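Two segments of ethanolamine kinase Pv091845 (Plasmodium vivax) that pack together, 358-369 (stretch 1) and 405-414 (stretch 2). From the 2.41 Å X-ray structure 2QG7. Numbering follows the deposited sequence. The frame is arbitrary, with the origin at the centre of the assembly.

Stretch 1 358-369: MERAYDIANHFN
Stretch 2 405-414: QLIREIQPFY

Helix 360-369, entered from a strand through the N-cap residue Glu 359, crosses helix 405-410 at -80°, with axes 9.4 Å apart at closest approach; 707 Å² is buried. The nearest CA pairs are Ala 361–Ile 410 (4.6 Å), Tyr 362–Phe 413 (5.3 Å) and Ala 365–Tyr 414 (5.2 Å). Leu 406 (chi1 t, chi2 p) puts CD1 over one face of the Arg 360 guanidinium, 3.7 Å from NE. Glu 409 (t, t) reaches the guanidinium edge and forms a salt bridge: Arg 360 NE donates to Glu 409 OE2 (3.3 Å), and Arg 360 NH2 to Glu 409 OE1 more weakly (3.4 Å). Ile 410 (p, t) is a knob among Ala 361, Ile 364, Ala 365 and Phe 368, its CD1 3.5 Å from Phe 368 CE2 at the ring edge. Ala 365 CB lies 3.4 Å from Ile 410 O. Past Gln 411 and Pro 412, Phe 413 (m, chi2 85°) lays a ring face against Ala 361, whose CB makes a CH-pi contact 3.9 Å from the Phe 413 ring centroid. Tyr 414 (m, chi2 -82°) covers Ala 365 CB with a ring face, CD2 lying 4.1 Å from that CB; its carbonyl O accepts a hydrogen bond from Asn 369 ND2 (3.0 Å).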

# COMPACT_ATOMS: atom_id res chain seq x y z
N MET D 358 -5.57 -17.27 -23.63
CA MET D 358 -6.49 -16.29 -23.08
C MET D 358 -6.73 -15.25 -24.16
O MET D 358 -6.03 -15.25 -25.16
CB MET D 358 -5.85 -15.59 -21.87
CG MET D 358 -5.71 -16.43 -20.64
SD MET D 358 -5.18 -15.52 -19.16
CE MET D 358 -5.12 -16.89 -18.00
N GLU D 359 -7.67 -14.34 -23.91
CA GLU D 359 -7.87 -13.14 -24.68
C GLU D 359 -6.58 -12.35 -24.78
O GLU D 359 -5.91 -12.12 -23.79
CB GLU D 359 -8.94 -12.27 -24.02
CG GLU D 359 -10.37 -12.84 -24.09
CD GLU D 359 -10.74 -13.78 -22.95
OE1 GLU D 359 -9.81 -14.32 -22.26
OE2 GLU D 359 -11.96 -13.99 -22.72
N ARG D 360 -6.25 -11.90 -25.99
CA ARG D 360 -5.05 -11.14 -26.25
C ARG D 360 -5.06 -9.83 -25.53
O ARG D 360 -3.99 -9.25 -25.27
CB ARG D 360 -4.81 -10.94 -27.76
CG ARG D 360 -5.94 -10.23 -28.53
CD ARG D 360 -5.44 -9.52 -29.77
NE ARG D 360 -6.48 -8.69 -30.41
CZ ARG D 360 -6.36 -8.02 -31.58
NH1 ARG D 360 -5.23 -8.09 -32.30
NH2 ARG D 360 -7.39 -7.29 -32.05
N ALA D 361 -6.26 -9.34 -25.24
CA ALA D 361 -6.43 -8.04 -24.59
C ALA D 361 -6.09 -8.12 -23.09
O ALA D 361 -5.56 -7.16 -22.53
CB ALA D 361 -7.80 -7.52 -24.81
N TYR D 362 -6.35 -9.28 -22.46
CA TYR D 362 -5.84 -9.54 -21.11
C TYR D 362 -4.30 -9.38 -20.95
O TYR D 362 -3.84 -8.72 -20.01
CB TYR D 362 -6.26 -10.90 -20.63
CG TYR D 362 -5.74 -11.17 -19.27
CD1 TYR D 362 -6.43 -10.71 -18.13
CD2 TYR D 362 -4.55 -11.88 -19.09
CE1 TYR D 362 -5.94 -10.97 -16.84
CE2 TYR D 362 -4.03 -12.12 -17.80
CZ TYR D 362 -4.75 -11.67 -16.69
OH TYR D 362 -4.22 -11.92 -15.43
N ASP D 363 -3.52 -9.97 -21.86
CA ASP D 363 -2.08 -9.94 -21.79
C ASP D 363 -1.49 -8.55 -21.96
O ASP D 363 -0.47 -8.24 -21.36
CB ASP D 363 -1.49 -10.89 -22.83
CG ASP D 363 -0.24 -11.63 -22.34
OD1 ASP D 363 0.04 -11.65 -21.10
OD2 ASP D 363 0.44 -12.20 -23.22
N ILE D 364 -2.13 -7.72 -22.75
CA ILE D 364 -1.69 -6.36 -22.98
C ILE D 364 -2.04 -5.42 -21.80
O ILE D 364 -1.19 -4.65 -21.36
CB ILE D 364 -2.26 -5.78 -24.33
CG1 ILE D 364 -1.93 -6.75 -25.49
CG2 ILE D 364 -1.74 -4.32 -24.61
CD1 ILE D 364 -2.71 -6.48 -26.80
N ALA D 365 -3.27 -5.50 -21.31
CA ALA D 365 -3.72 -4.71 -20.17
C ALA D 365 -3.02 -5.12 -18.86
O ALA D 365 -2.71 -4.26 -18.03
CB ALA D 365 -5.26 -4.79 -20.03
N ASN D 366 -2.79 -6.42 -18.68
CA ASN D 366 -2.00 -6.93 -17.58
C ASN D 366 -0.58 -6.38 -17.64
O ASN D 366 -0.06 -5.97 -16.62
CB ASN D 366 -2.04 -8.44 -17.56
CG ASN D 366 -1.27 -9.04 -16.36
OD1 ASN D 366 -1.71 -8.93 -15.21
ND2 ASN D 366 -0.14 -9.68 -16.64
N HIS D 367 0.01 -6.28 -18.82
CA HIS D 367 1.31 -5.72 -18.99
C HIS D 367 1.33 -4.23 -18.68
O HIS D 367 2.29 -3.69 -18.11
CB HIS D 367 1.82 -5.96 -20.43
CG HIS D 367 3.16 -5.34 -20.70
ND1 HIS D 367 4.29 -5.66 -19.98
CD2 HIS D 367 3.54 -4.40 -21.59
CE1 HIS D 367 5.31 -4.95 -20.42
NE2 HIS D 367 4.89 -4.16 -21.39
N PHE D 368 0.26 -3.55 -19.05
CA PHE D 368 0.14 -2.13 -18.79
C PHE D 368 -0.07 -1.82 -17.29
O PHE D 368 0.40 -0.80 -16.81
CB PHE D 368 -1.02 -1.58 -19.60
CG PHE D 368 -0.70 -1.42 -21.07
CD1 PHE D 368 0.63 -1.38 -21.52
CD2 PHE D 368 -1.72 -1.27 -22.01
CE1 PHE D 368 0.92 -1.23 -22.88
CE2 PHE D 368 -1.43 -1.08 -23.37
CZ PHE D 368 -0.13 -1.07 -23.80
N ASN D 369 -0.74 -2.71 -16.58
CA ASN D 369 -0.78 -2.60 -15.13
C ASN D 369 0.60 -2.69 -14.48
O ASN D 369 0.78 -2.16 -13.40
CB ASN D 369 -1.75 -3.60 -14.48
CG ASN D 369 -3.16 -3.10 -14.46
OD1 ASN D 369 -3.40 -1.90 -14.35
ND2 ASN D 369 -4.12 -4.01 -14.53
N GLN D 405 -9.03 0.59 -32.14
CA GLN D 405 -10.04 -0.40 -31.93
C GLN D 405 -9.51 -1.43 -30.94
O GLN D 405 -10.30 -2.06 -30.20
CB GLN D 405 -10.34 -1.04 -33.29
CG GLN D 405 -11.57 -1.87 -33.33
CD GLN D 405 -12.21 -1.91 -34.71
OE1 GLN D 405 -11.60 -1.45 -35.74
NE2 GLN D 405 -13.46 -2.48 -34.74
N LEU D 406 -8.19 -1.63 -30.94
CA LEU D 406 -7.59 -2.52 -29.95
C LEU D 406 -7.40 -1.77 -28.59
O LEU D 406 -7.49 -2.39 -27.52
CB LEU D 406 -6.29 -3.17 -30.47
CG LEU D 406 -5.49 -4.13 -29.57
CD1 LEU D 406 -6.31 -5.29 -28.91
CD2 LEU D 406 -4.32 -4.71 -30.33
N ILE D 407 -7.17 -0.46 -28.66
CA ILE D 407 -7.25 0.42 -27.48
C ILE D 407 -8.57 0.22 -26.67
O ILE D 407 -8.52 -0.05 -25.48
CB ILE D 407 -6.99 1.90 -27.85
CG1 ILE D 407 -5.54 2.09 -28.29
CG2 ILE D 407 -7.23 2.78 -26.67
CD1 ILE D 407 -5.17 3.58 -28.60
N ARG D 408 -9.71 0.30 -27.35
CA ARG D 408 -11.01 0.05 -26.75
C ARG D 408 -11.13 -1.35 -26.14
O ARG D 408 -11.79 -1.52 -25.10
CB ARG D 408 -12.12 0.21 -27.81
CG ARG D 408 -12.43 1.66 -28.25
CD ARG D 408 -13.65 2.21 -27.51
NE ARG D 408 -14.89 1.49 -27.87
CZ ARG D 408 -16.12 1.89 -27.52
NH1 ARG D 408 -17.18 1.17 -27.89
NH2 ARG D 408 -16.30 3.00 -26.79
N GLU D 409 -10.56 -2.33 -26.83
CA GLU D 409 -10.70 -3.75 -26.49
C GLU D 409 -10.02 -4.11 -25.17
O GLU D 409 -10.48 -5.01 -24.46
CB GLU D 409 -10.10 -4.58 -27.61
CG GLU D 409 -10.50 -6.04 -27.63
CD GLU D 409 -9.73 -6.80 -28.73
OE1 GLU D 409 -9.97 -6.51 -29.93
OE2 GLU D 409 -8.90 -7.71 -28.40
N ILE D 410 -8.91 -3.42 -24.86
CA ILE D 410 -8.06 -3.81 -23.72
C ILE D 410 -8.56 -3.20 -22.41
O ILE D 410 -8.16 -3.62 -21.31
CB ILE D 410 -6.55 -3.46 -23.91
CG1 ILE D 410 -6.33 -1.95 -24.02
CG2 ILE D 410 -5.98 -4.19 -25.11
CD1 ILE D 410 -4.91 -1.50 -23.72
N GLN D 411 -9.48 -2.25 -22.55
CA GLN D 411 -9.85 -1.29 -21.50
C GLN D 411 -10.52 -1.93 -20.25
O GLN D 411 -10.13 -1.63 -19.13
CB GLN D 411 -10.67 -0.15 -22.13
CG GLN D 411 -10.30 1.21 -21.67
CD GLN D 411 -8.90 1.59 -21.98
OE1 GLN D 411 -8.22 2.25 -21.18
NE2 GLN D 411 -8.46 1.23 -23.18
N PRO D 412 -11.49 -2.84 -20.43
CA PRO D 412 -12.00 -3.52 -19.23
C PRO D 412 -11.11 -4.64 -18.65
O PRO D 412 -11.44 -5.21 -17.61
CB PRO D 412 -13.30 -4.16 -19.74
CG PRO D 412 -13.06 -4.39 -21.22
CD PRO D 412 -12.18 -3.27 -21.68
N PHE D 413 -10.03 -5.03 -19.34
CA PHE D 413 -9.16 -6.11 -18.89
C PHE D 413 -8.17 -5.60 -17.82
O PHE D 413 -7.54 -6.41 -17.13
CB PHE D 413 -8.39 -6.76 -20.05
CG PHE D 413 -9.25 -7.63 -20.92
CD1 PHE D 413 -10.00 -7.07 -21.96
CD2 PHE D 413 -9.33 -9.00 -20.69
CE1 PHE D 413 -10.78 -7.85 -22.74
CE2 PHE D 413 -10.13 -9.82 -21.49
CZ PHE D 413 -10.86 -9.25 -22.49
N TYR D 414 -8.06 -4.29 -17.70
CA TYR D 414 -7.32 -3.67 -16.63
C TYR D 414 -7.82 -4.14 -15.24
O TYR D 414 -7.03 -4.64 -14.40
CB TYR D 414 -7.48 -2.18 -16.74
CG TYR D 414 -6.46 -1.48 -17.60
CD1 TYR D 414 -5.21 -1.15 -17.08
CD2 TYR D 414 -6.77 -1.10 -18.92
CE1 TYR D 414 -4.28 -0.49 -17.83
CE2 TYR D 414 -5.83 -0.41 -19.71
CZ TYR D 414 -4.59 -0.11 -19.14
OH TYR D 414 -3.65 0.55 -19.86